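Local coordinates for protein CheA (Treponema denticola, PDB 6Y1Y) that probably relays signals from chemoreceptors to the flagellar motors as an autophosphorylating histidine kinase, represented here by its coiled-coil dimerization domain, at the interface of chains A and B. Residues are numbered along the deposited sequence; one frame, centred on the assembly and turned at random. Chains: chain A/B, CheA.

Contact 1: the interface of chains A and B. Residues chain A 59, 63, 66-67; chain B 63, 66-67, 72.
A:Leu63 and B:Gln67 meet across the dimer where helix 7-67 of one chain runs out beside its counterpart in the other, and each gives up 67 Å² to the partner. The CD1 methyl of the leucine lies 4.0 Å from the amide oxygen OE1 of the glutamine. This is hydrophobic packing within the coiled-coil dimerization domain, and it helps to join the two chains. The two copies of Leu63 show how one residue can fill both sides of a two-fold interface with different shapes. In chain B, CG stands beside the backbone N (chi1 -67°) and the methyl CD2 reaches over the partner helix, 3.7 Å from CB of A:Leu63. In chain A, CG lies anti to the backbone N (chi1 -179°) and the CD1 methyl also turns to B:Ile66, whose CG2 lies 3.8 Å from it; these two side chains are nearly perpendicular. A:Met59 flanks the leucines one turn earlier: it runs antiparallel alongside B:Leu63, touching CD2 with both CG and CE.

At the helix end, B:Gln67 lays its aliphatic stem on A:Ile66, with CG close to the CG2 methyl at 3.3 Å. A bend in the stem directs its amide towards A:Gln67, and the two amide planes lie 59° apart. One contact there sets the amide oxygen OE1 of B:Gln67 3.3 Å from the methylene CG of A:Gln67.

Contact 2: the interface of chains A and B. Residues chain A 31, 34-35, 38; chain B 101, 105.
The homodimeric domain of CheA-type histidine kinases is a helical coiled coil, and this contact belongs to its intermolecular bundle, where helix 7-67 of chain A lies against helix 93-125 of chain B. It suggests how small residues can let one helix approach the backbone of another. B:Val101 hides 41 Å² here and uses its two methyls on different parts of the opposite helix. CG1, anti to the backbone N (chi1 175°), points at the backbone of A:Ala35, 3.9 Å from its CA. The other methyl, CG2, meets the preceding residue and lies 3.5 Å from the carbonyl O of A:Phe34. That same methyl touches CB of A:Phe34 at 4.0 Å and CB of A:Tyr38 at the margin of the patch. The valine thus packs against the main chain and the roots of the aromatic side chains, while both rings turn away from it. The small side chain of A:Ala35 probably allows this approach to its CA.

One helical turn along chain B, B:Lys105 contributes the length of its aliphatic chain. Extended beyond CG, it runs diagonally over the helix surface, from A:Thr31 towards A:Ala35. Its CG packs 3.8 Å from CB of A:Thr31, whose CG2 methyl reaches towards CA of the lysine. Farther along, CE comes within 3.9 Å of the methyl CB of A:Ala35. The terminal amine ends beside the same methyl, with NZ 3.8 Å from CB of A:Ala35. In A:Thr31 a chi1 of 69° tucks the hydroxyl OG1 in against the backbone, which leaves CB and the CG2 methyl to face the lysine.

Contact 1: the interface of chains A and B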
ATOM      1  N   MET A  59     -12.215  27.297 -17.500  1.00  9.88           N
ATOM      2  CA  MET A  59     -12.173  28.668 -16.991  1.00 11.25           C
ATOM      3  C   MET A  59     -12.500  29.716 -18.056  1.00 11.03           C
ATOM      4  O   MET A  59     -13.214  30.679 -17.723  1.00  9.17           O
ATOM      5  CB  MET A  59     -10.811  28.953 -16.342  1.00 13.15           C
ATOM      6  CG  MET A  59     -10.766  30.280 -15.588  1.00 14.30           C
ATOM      7  SD  MET A  59      -9.248  30.485 -14.626  1.00 18.01           S
ATOM      8  CE  MET A  59      -9.498  32.127 -13.934  1.00 16.79           C
ATOM      9  N   LEU A  63     -15.319  32.649 -17.897  1.00  8.89           N
ATOM     10  CA  LEU A  63     -15.003  34.048 -18.160  1.00 10.34           C
ATOM     11  C   LEU A  63     -15.926  34.637 -19.212  1.00  9.21           C
ATOM     12  O   LEU A  63     -16.387  35.775 -19.065  1.00 10.18           O
ATOM     13  CB  LEU A  63     -13.548  34.202 -18.588  1.00 10.23           C
ATOM     14  CG  LEU A  63     -13.145  35.658 -18.862  1.00  8.75           C
ATOM     15  CD1 LEU A  63     -13.331  36.522 -17.630  1.00 10.77           C
ATOM     16  CD2 LEU A  63     -11.685  35.686 -19.319  1.00 12.07           C
ATOM     17  N   ILE A  66     -19.157  35.502 -17.501  1.00  9.86           N
ATOM     18  CA  ILE A  66     -18.986  36.674 -16.640  1.00 11.50           C
ATOM     19  C   ILE A  66     -18.895  37.945 -17.479  1.00 12.62           C
ATOM     20  O   ILE A  66     -19.440  38.996 -17.109  1.00 14.30           O
ATOM     21  CB  ILE A  66     -17.756  36.485 -15.731  1.00 13.39           C
ATOM     22  CG1 ILE A  66     -18.001  35.345 -14.750  1.00 16.17           C
ATOM     23  CG2 ILE A  66     -17.495  37.724 -14.933  1.00 21.83           C
ATOM     24  CD1 ILE A  66     -19.108  35.637 -13.773  1.00 22.79           C
ATOM     25  N   GLN A  67     -18.205  37.872 -18.619  1.00 10.83           N
ATOM     26  CA  GLN A  67     -18.087  39.038 -19.491  1.00 11.97           C
ATOM     27  C   GLN A  67     -19.436  39.465 -20.036  1.00 13.15           C
ATOM     28  O   GLN A  67     -19.640  40.650 -20.342  1.00 16.66           O
ATOM     29  CB  GLN A  67     -17.131  38.735 -20.649  1.00 11.22           C
ATOM     30  CG  GLN A  67     -15.688  38.686 -20.216  1.00 11.31           C
ATOM     31  CD  GLN A  67     -14.753  38.249 -21.321  1.00 11.64           C
ATOM     32  OE1 GLN A  67     -15.173  37.708 -22.339  1.00 15.96           O
ATOM     33  NE2 GLN A  67     -13.469  38.490 -21.123  1.00 13.24           N
TER
ATOM     34  N   LEU B  63     -11.828  35.283 -11.774  1.00 12.99           N
ATOM     35  CA  LEU B  63     -12.698  35.741 -12.854  1.00 12.88           C
ATOM     36  C   LEU B  63     -13.208  37.140 -12.563  1.00 12.83           C
ATOM     37  O   LEU B  63     -13.215  38.009 -13.446  1.00 14.27           O
ATOM     38  CB  LEU B  63     -13.875  34.780 -13.022  1.00 13.54           C
ATOM     39  CG  LEU B  63     -13.513  33.386 -13.517  1.00 10.72           C
ATOM     40  CD1 LEU B  63     -14.670  32.398 -13.308  1.00 16.85           C
ATOM     41  CD2 LEU B  63     -13.090  33.460 -14.973  1.00 14.27           C
ATOM     42  N   ILE B  66     -10.398  39.623 -13.232  1.00 15.00           N
ATOM     43  CA  ILE B  66     -10.233  39.930 -14.648  1.00 15.55           C
ATOM     44  C   ILE B  66     -11.250  40.987 -15.072  1.00 15.97           C
ATOM     45  O   ILE B  66     -10.916  41.949 -15.780  1.00 15.99           O
ATOM     46  CB  ILE B  66     -10.361  38.648 -15.494  1.00 14.44           C
ATOM     47  CG1 ILE B  66      -9.138  37.746 -15.295  1.00 16.75           C
ATOM     48  CG2 ILE B  66     -10.542  38.989 -16.971  1.00 15.25           C
ATOM     49  CD1 ILE B  66      -9.331  36.340 -15.831  1.00 16.30           C
ATOM     50  N   GLN B  67     -12.494  40.847 -14.608  1.00 18.76           N
ATOM     51  CA  GLN B  67     -13.540  41.815 -14.935  1.00 22.15           C
ATOM     52  C   GLN B  67     -13.272  43.178 -14.325  1.00 23.09           C
ATOM     53  O   GLN B  67     -13.700  44.200 -14.877  1.00 25.96           O
ATOM     54  CB  GLN B  67     -14.893  41.307 -14.455  1.00 25.21           C
ATOM     55  CG  GLN B  67     -15.507  40.333 -15.389  1.00 26.12           C
ATOM     56  CD  GLN B  67     -15.400  40.762 -16.835  1.00 26.84           C
ATOM     57  OE1 GLN B  67     -14.496  40.329 -17.552  1.00 31.78           O
ATOM     58  NE2 GLN B  67     -16.319  41.614 -17.271  1.00 28.00           N
ATOM     59  N   ILE B  72      -4.285  40.337 -16.716  1.00 21.36           N
ATOM     60  CA  ILE B  72      -4.802  38.999 -16.996  1.00 24.87           C
ATOM     61  C   ILE B  72      -3.697  37.942 -17.033  1.00 23.79           C
ATOM     62  O   ILE B  72      -3.928  36.790 -16.666  1.00 21.91           O
ATOM     63  CB  ILE B  72      -5.636  38.981 -18.287  1.00 24.72           C
ATOM     64  CG1 ILE B  72      -6.615  37.807 -18.249  1.00 23.36           C
ATOM     65  CG2 ILE B  72      -4.762  38.872 -19.513  1.00 28.30           C
ATOM     66  CD1 ILE B  72      -7.857  38.000 -19.066  1.00 30.30           C
TER

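Contact 2: the interface of chains A and B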
ATOM      1  N   THR A  31      -1.373  -9.659  -0.126  1.00 12.26           N
ATOM      2  CA  THR A  31      -0.804  -9.152  -1.375  1.00 11.73           C
ATOM      3  C   THR A  31      -1.895  -8.666  -2.307  1.00 11.86           C
ATOM      4  O   THR A  31      -1.718  -7.658  -3.005  1.00 11.19           O
ATOM      5  CB  THR A  31       0.057 -10.209  -2.081  1.00 10.81           C
ATOM      6  OG1 THR A  31      -0.771 -11.275  -2.581  1.00 13.21           O
ATOM      7  CG2 THR A  31       1.148 -10.733  -1.149  1.00 12.33           C
ATOM      8  N   PHE A  34      -3.136  -5.233  -1.128  1.00 11.98           N
ATOM      9  CA  PHE A  34      -2.266  -4.119  -1.489  1.00  9.25           C
ATOM     10  C   PHE A  34      -2.252  -3.871  -2.991  1.00  8.86           C
ATOM     11  O   PHE A  34      -2.149  -2.716  -3.411  1.00 10.48           O
ATOM     12  CB  PHE A  34      -0.867  -4.346  -0.916  1.00 10.82           C
ATOM     13  CG  PHE A  34      -0.787  -4.011   0.548  1.00 10.11           C
ATOM     14  CD1 PHE A  34      -0.740  -2.688   0.967  1.00 12.61           C
ATOM     15  CD2 PHE A  34      -0.828  -5.010   1.510  1.00 11.15           C
ATOM     16  CE1 PHE A  34      -0.706  -2.370   2.321  1.00 12.04           C
ATOM     17  CE2 PHE A  34      -0.798  -4.697   2.864  1.00 10.71           C
ATOM     18  CZ  PHE A  34      -0.731  -3.366   3.265  1.00  9.82           C
ATOM     19  N   ALA A  35      -2.394  -4.912  -3.812  1.00 10.09           N
ATOM     20  CA  ALA A  35      -2.535  -4.679  -5.246  1.00 11.47           C
ATOM     21  C   ALA A  35      -3.802  -3.888  -5.556  1.00 10.19           C
ATOM     22  O   ALA A  35      -3.799  -2.984  -6.408  1.00  9.12           O
ATOM     23  CB  ALA A  35      -2.531  -6.013  -5.992  1.00 10.78           C
ATOM     24  N   TYR A  38      -3.054  -0.328  -4.650  1.00  9.44           N
ATOM     25  CA  TYR A  38      -2.297   0.333  -5.710  1.00  8.91           C
ATOM     26  C   TYR A  38      -3.231   0.749  -6.853  1.00  8.95           C
ATOM     27  O   TYR A  38      -3.167   1.886  -7.332  1.00  9.58           O
ATOM     28  CB  TYR A  38      -1.158  -0.549  -6.232  1.00  7.95           C
ATOM     29  CG  TYR A  38      -0.732  -0.018  -7.572  1.00  8.28           C
ATOM     30  CD1 TYR A  38      -0.068   1.197  -7.674  1.00 10.98           C
ATOM     31  CD2 TYR A  38      -1.073  -0.687  -8.735  1.00  9.26           C
ATOM     32  CE1 TYR A  38       0.271   1.720  -8.916  1.00  9.97           C
ATOM     33  CE2 TYR A  38      -0.743  -0.176  -9.974  1.00 11.33           C
ATOM     34  CZ  TYR A  38      -0.069   1.028 -10.056  1.00  8.77           C
ATOM     35  OH  TYR A  38       0.257   1.539 -11.302  1.00 15.38           O
TER
ATOM     36  N   VAL B 101       4.280  -3.207  -3.628  1.00  7.79           N
ATOM     37  CA  VAL B 101       3.413  -4.365  -3.860  1.00  9.57           C
ATOM     38  C   VAL B 101       4.188  -5.476  -4.553  1.00  8.69           C
ATOM     39  O   VAL B 101       4.107  -6.648  -4.163  1.00  8.47           O
ATOM     40  CB  VAL B 101       2.162  -3.966  -4.676  1.00  8.18           C
ATOM     41  CG1 VAL B 101       1.334  -5.213  -5.024  1.00 11.27           C
ATOM     42  CG2 VAL B 101       1.313  -2.953  -3.906  1.00 11.92           C
ATOM     43  N   LYS B 105       4.659  -9.220  -3.063  1.00  9.88           N
ATOM     44  CA  LYS B 105       4.207 -10.399  -3.796  1.00  9.79           C
ATOM     45  C   LYS B 105       5.341 -11.396  -3.993  1.00  9.81           C
ATOM     46  O   LYS B 105       5.122 -12.614  -3.942  1.00 11.36           O
ATOM     47  CB  LYS B 105       3.620  -9.986  -5.146  1.00  9.44           C
ATOM     48  CG  LYS B 105       2.236  -9.382  -5.065  1.00  9.80           C
ATOM     49  CD  LYS B 105       1.801  -8.942  -6.450  1.00 10.61           C
ATOM     50  CE  LYS B 105       0.314  -8.672  -6.491  1.00 15.92           C
ATOM     51  NZ  LYS B 105      -0.113  -8.262  -7.858  1.00 20.08           N
TER

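About 46 Å separates the C-alpha centres of contact 1 and contact 2, yet both draw on helix 7-67 of chain A. Contact 1 pairs the end of that helix with the same helix of chain B and the start of B helix 72-87, whereas contact 2 pairs its middle with B helix 93-125. In these two patches the one long helix therefore meets different helices of the partner, and the two-fold symmetry repeats each arrangement with the chains exchanged. Such widely spaced patches along a dimerization domain probably help hold the two chains in register and fix how their helices run together.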